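Local coordinates for protein AA9 family lytic polysaccharide monooxygenase D (Myceliophthora thermophila, PDB 5UFV) that is a copper-dependent monooxygenase that cleaves cellulose by oxidising its glycosidic bonds at C1, using a reductant together with O2 or H2O2, at residues A99-I104 with L152-L157. Numbering follows the deposited sequence.
Sequences AGWFKI and LVRHEL
In the mixed sheet of the AA9 beta-sandwich, W101 on strand 101-107 reaches R154 and L152 on strand 149-159 across the intervening strand 80-86. The nearest CA atoms, those of W101 and R154, are 8.9 Å apart, and the indole is long enough to span this. The outer rim of its six-membered ring does the touching: CZ3 of W101 lies 3.4 Å from CB of R154, and CH2 of W101 lies 4.0 Å from CD1 of L152, while the buried NE1 hydrogen-bonds to the carbonyl of G96. With CG anti to the backbone N (chi1 169°) and the chain extended to NE, R154 lays its CD over one ring face in a CH-pi contact, 4.2 Å from the centroid. Its guanidinium, turned 68° from the indole, forms a two-pronged salt bridge: NH1 to OE1 of E156 at 2.7 Å, nearly straight (166°), and NH2 to OE2 of E156 at 3.1 Å, both nearly in the guanidinium plane but above the carboxylate plane. Carbonyls of R47 and L46 accept further bonds from R154; the Y196 hydroxyl and W83 NE1 hydrogen-bond to OE2 and OE1 of E156 respectively. Were this arginine an alanine, the buried carboxylate would probably lose its paired guanidinium, and the indole the CD lying over it. Arginine thus serves two environments, its methylenes against the aromatic core and its charge probably balanced by E156 inside the protein.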
loop_
_atom_site.group_PDB
_atom_site.type_symbol
_atom_site.label_atom_id
_atom_site.label_comp_id
_atom_site.label_asym_id
_atom_site.label_seq_id
_atom_site.Cartn_x
_atom_site.Cartn_y
_atom_site.Cartn_z
ATOM N N ALA A 99 12.453 10.190 -4.051
ATOM C CA ALA A 99 12.662 9.033 -3.204
ATOM C C ALA A 99 12.305 9.425 -1.804
ATOM O O ALA A 99 13.158 9.563 -0.941
ATOM C CB ALA A 99 14.098 8.571 -3.289
ATOM N N GLY A 100 11.017 9.639 -1.595
ATOM C CA GLY A 100 10.489 9.941 -0.286
ATOM C C GLY A 100 9.681 8.808 0.293
ATOM O O GLY A 100 9.356 8.829 1.484
ATOM N N TRP A 101 9.328 7.814 -0.507
ATOM C CA TRP A 101 8.451 6.743 0.006
ATOM C C TRP A 101 9.171 5.711 0.869
ATOM O O TRP A 101 10.169 5.102 0.453
ATOM C CB TRP A 101 7.774 6.005 -1.123
ATOM C CG TRP A 101 6.870 6.882 -1.879
ATOM C CD1 TRP A 101 7.179 7.572 -2.989
ATOM C CD2 TRP A 101 5.492 7.175 -1.581
ATOM N NE1 TRP A 101 6.095 8.263 -3.418
ATOM C CE2 TRP A 101 5.043 8.045 -2.560
ATOM C CE3 TRP A 101 4.606 6.784 -0.576
ATOM C CZ2 TRP A 101 3.728 8.542 -2.579
ATOM C CZ3 TRP A 101 3.293 7.261 -0.602
ATOM C CH2 TRP A 101 2.871 8.120 -1.599
ATOM N N PHE A 102 8.644 5.483 2.059
ATOM C CA PHE A 102 9.170 4.445 2.905
ATOM C C PHE A 102 8.034 3.542 3.394
ATOM O O PHE A 102 6.929 4.001 3.636
ATOM C CB PHE A 102 9.956 5.081 4.062
ATOM C CG PHE A 102 9.131 6.004 4.925
ATOM C CD1 PHE A 102 9.019 7.346 4.616
ATOM C CD2 PHE A 102 8.471 5.520 6.056
ATOM C CE1 PHE A 102 8.267 8.196 5.406
ATOM C CE2 PHE A 102 7.712 6.369 6.853
ATOM C CZ PHE A 102 7.614 7.711 6.524
ATOM N N LYS A 103 8.332 2.251 3.536
ATOM C CA LYS A 103 7.382 1.268 4.057
ATOM C C LYS A 103 7.233 1.373 5.556
ATOM O O LYS A 103 8.224 1.454 6.284
ATOM C CB LYS A 103 7.836 -0.154 3.714
ATOM C CG LYS A 103 7.531 -0.539 2.275
ATOM C CD LYS A 103 8.511 -1.540 1.681
ATOM C CE LYS A 103 8.312 -2.953 2.207
ATOM N NZ LYS A 103 9.183 -3.949 1.528
ATOM N N ILE A 104 5.984 1.320 6.010
ATOM C CA ILE A 104 5.687 1.167 7.416
ATOM C C ILE A 104 5.093 -0.202 7.757
ATOM O O ILE A 104 5.121 -0.599 8.901
ATOM C CB ILE A 104 4.749 2.279 7.912
ATOM C CG1 ILE A 104 3.376 2.161 7.302
ATOM C CG2 ILE A 104 5.326 3.653 7.580
ATOM C CD1 ILE A 104 2.427 3.193 7.858
ATOM N N LEU A 152 1.538 11.607 3.050
ATOM C CA LEU A 152 0.657 10.710 2.311
ATOM C C LEU A 152 0.883 9.324 2.856
ATOM O O LEU A 152 1.973 8.998 3.309
ATOM C CB LEU A 152 0.975 10.708 0.833
ATOM C CG LEU A 152 1.156 12.070 0.168
ATOM C CD1 LEU A 152 1.481 11.857 -1.299
ATOM C CD2 LEU A 152 -0.091 12.915 0.326
ATOM N N VAL A 153 -0.159 8.514 2.827
ATOM C CA VAL A 153 -0.023 7.113 3.164
ATOM C C VAL A 153 -0.538 6.355 1.970
ATOM O O VAL A 153 -1.531 6.761 1.417
ATOM C CB VAL A 153 -0.844 6.744 4.391
ATOM C CG1 VAL A 153 -2.302 7.159 4.224
ATOM C CG2 VAL A 153 -0.737 5.246 4.657
ATOM N N ARG A 154 0.129 5.273 1.567
ATOM C CA ARG A 154 -0.212 4.563 0.317
ATOM C C ARG A 154 -0.386 3.075 0.580
ATOM O O ARG A 154 0.533 2.421 1.110
ATOM C CB ARG A 154 0.899 4.790 -0.722
ATOM C CG ARG A 154 0.848 3.929 -1.969
ATOM C CD ARG A 154 1.973 4.354 -2.894
ATOM N NE ARG A 154 1.976 3.560 -4.113
ATOM C CZ ARG A 154 2.402 2.292 -4.185
ATOM N NH1 ARG A 154 2.915 1.674 -3.100
ATOM N NH2 ARG A 154 2.318 1.643 -5.353
ATOM N N HIS A 155 -1.549 2.535 0.216
ATOM C CA HIS A 155 -1.799 1.107 0.364
ATOM C C HIS A 155 -1.690 0.492 -0.977
ATOM O O HIS A 155 -2.192 1.050 -1.932
ATOM C CB HIS A 155 -3.179 0.826 0.951
ATOM C CG HIS A 155 -3.295 1.230 2.381
ATOM N ND1 HIS A 155 -3.454 2.542 2.772
ATOM C CD2 HIS A 155 -3.186 0.511 3.521
ATOM C CE1 HIS A 155 -3.474 2.610 4.089
ATOM N NE2 HIS A 155 -3.308 1.394 4.567
ATOM N N GLU A 156 -1.039 -0.661 -1.045
ATOM C CA GLU A 156 -0.766 -1.300 -2.296
ATOM C C GLU A 156 -0.876 -2.774 -2.076
ATOM O O GLU A 156 -0.247 -3.325 -1.156
ATOM C CB GLU A 156 0.640 -0.940 -2.781
ATOM C CG GLU A 156 1.131 -1.657 -4.039
ATOM C CD GLU A 156 2.594 -1.311 -4.398
ATOM O OE1 GLU A 156 3.405 -0.993 -3.482
ATOM O OE2 GLU A 156 2.952 -1.333 -5.610
ATOM N N LEU A 157 -1.703 -3.399 -2.921
ATOM C CA LEU A 157 -1.834 -4.832 -3.011
ATOM C C LEU A 157 -1.335 -5.202 -4.367
ATOM O O LEU A 157 -1.701 -4.554 -5.346
ATOM C CB LEU A 157 -3.293 -5.265 -2.936
ATOM C CG LEU A 157 -4.072 -4.848 -1.694
ATOM C CD1 LEU A 157 -5.435 -5.518 -1.715
ATOM C CD2 LEU A 157 -3.324 -5.170 -0.411
#